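Thiosulfate sulfurtransferase (Pseudomonas aeruginosa, PDB 1YT8) probably transfers sulfur from thiosulfate to cyanide, as a sulfurtransferase built from four rhodanese-like domains. Local coordinates at residues A182-P185 with R186-V189. Residues are numbered along the deposited sequence; the frame is centred on the assembly and turned at random.
Sequences APDP and RTRV
The guanidinium of R186 meets the carboxylate of D184 edge to edge, the two planes only 20° apart. The grip is side-on: NE of R186 gives its hydrogen to OD1 of D184 at 3.0 Å, while NH2 of R186 reaches the syn lone pair of D184 OD2 at 2.7 Å in a nearly straight salt bridge. OD1 of D184 also accepts a hydrogen bond from the backbone N of R186, at 3.0 Å, on its anti side; both donors to this oxygen come from the same face of the carboxylate. Three bonds thus hold the carboxylate, fixing its rotation. Aspartate suits the place because, with CG anti to the backbone N (chi1 -164°), its short chain folds back on the N-H two residues on, closing an Asx turn. The bend of R186 at chi3 (-59°) brings its long chain round to the same group.

D184 to T187 form a type I turn, closed by the hydrogen bond from T187 N to D184 O, 2.9 Å. P185 fits its second position, where the ring restrains phi suitably and no N-H is needed. A water bridges D184 N and T187 OG1, lying 2.6 Å from the hydroxyl. The small methyl of A182 packs on V189 CG2 at 3.7 Å and, more loosely, on CG2 of T187. The turn carries the chain from helix 174-181 into strand 188-192, an inner strand of the parallel rhodanese sheet, where V189 lies against V148 and L150 of strand 147-151 and hydrogen-bonds through its backbone to A216 of strand 215-218.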
loop_
_atom_site.group_PDB
_atom_site.type_symbol
_atom_site.label_atom_id
_atom_site.label_comp_id
_atom_site.label_asym_id
_atom_site.label_seq_id
_atom_site.Cartn_x
_atom_site.Cartn_y
_atom_site.Cartn_z
ATOM N N ALA A 182 -24.337 -10.795 11.906
ATOM C CA ALA A 182 -25.686 -10.687 11.356
ATOM C C ALA A 182 -26.287 -12.085 11.195
ATOM O O ALA A 182 -26.601 -12.518 10.081
ATOM C CB ALA A 182 -25.641 -9.973 10.010
ATOM N N PRO A 183 -26.468 -12.806 12.315
ATOM C CA PRO A 183 -27.029 -14.163 12.303
ATOM C C PRO A 183 -28.447 -14.291 11.749
ATOM O O PRO A 183 -28.796 -15.313 11.158
ATOM C CB PRO A 183 -26.928 -14.590 13.770
ATOM C CG PRO A 183 -27.060 -13.290 14.514
ATOM C CD PRO A 183 -26.179 -12.367 13.693
ATOM N N ASP A 184 -29.260 -13.258 11.941
ATOM C CA ASP A 184 -30.632 -13.271 11.448
ATOM C C ASP A 184 -30.609 -12.933 9.954
ATOM O O ASP A 184 -30.115 -11.879 9.556
ATOM C CB ASP A 184 -31.466 -12.230 12.201
ATOM C CG ASP A 184 -32.960 -12.436 12.028
ATOM O OD1 ASP A 184 -33.403 -12.713 10.895
ATOM O OD2 ASP A 184 -33.694 -12.308 13.031
ATOM N N PRO A 185 -31.141 -13.825 9.107
ATOM C CA PRO A 185 -31.151 -13.563 7.663
ATOM C C PRO A 185 -31.903 -12.293 7.267
ATOM O O PRO A 185 -31.701 -11.761 6.174
ATOM C CB PRO A 185 -31.786 -14.829 7.087
ATOM C CG PRO A 185 -32.699 -15.274 8.185
ATOM C CD PRO A 185 -31.841 -15.082 9.419
ATOM N N ARG A 186 -32.767 -11.802 8.152
ATOM C CA ARG A 186 -33.527 -10.586 7.868
ATOM C C ARG A 186 -32.677 -9.328 8.078
ATOM O O ARG A 186 -32.976 -8.271 7.523
ATOM C CB ARG A 186 -34.766 -10.509 8.767
ATOM C CG ARG A 186 -35.777 -11.621 8.549
ATOM C CD ARG A 186 -36.842 -11.600 9.636
ATOM N NE ARG A 186 -36.256 -11.756 10.967
ATOM C CZ ARG A 186 -36.953 -11.779 12.098
ATOM N NH1 ARG A 186 -38.274 -11.656 12.071
ATOM N NH2 ARG A 186 -36.330 -11.924 13.259
ATOM N N THR A 187 -31.623 -9.449 8.879
ATOM C CA THR A 187 -30.737 -8.320 9.174
ATOM C C THR A 187 -30.001 -7.806 7.940
ATOM O O THR A 187 -29.304 -8.563 7.256
ATOM C CB THR A 187 -29.675 -8.700 10.238
ATOM O OG1 THR A 187 -30.329 -9.096 11.447
ATOM C CG2 THR A 187 -28.759 -7.517 10.540
ATOM N N ARG A 188 -30.156 -6.515 7.658
ATOM C CA ARG A 188 -29.476 -5.911 6.518
ATOM C C ARG A 188 -27.997 -5.770 6.841
ATOM O O ARG A 188 -27.626 -5.478 7.979
ATOM C CB ARG A 188 -30.025 -4.516 6.220
ATOM C CG ARG A 188 -31.506 -4.455 5.934
ATOM C CD ARG A 188 -31.875 -3.114 5.324
ATOM N NE ARG A 188 -31.118 -2.894 4.101
ATOM C CZ ARG A 188 -31.597 -2.310 3.010
ATOM N NH1 ARG A 188 -32.847 -1.874 2.971
ATOM N NH2 ARG A 188 -30.819 -2.176 1.949
ATOM N N VAL A 189 -27.156 -5.976 5.835
ATOM C CA VAL A 189 -25.721 -5.823 6.003
ATOM C C VAL A 189 -25.305 -4.720 5.043
ATOM O O VAL A 189 -25.533 -4.809 3.832
ATOM C CB VAL A 189 -24.958 -7.130 5.690
ATOM C CG1 VAL A 189 -23.447 -6.878 5.697
ATOM C CG2 VAL A 189 -25.298 -8.183 6.737
HETATM O O HOH W 1 -28.844 -10.488 13.123
#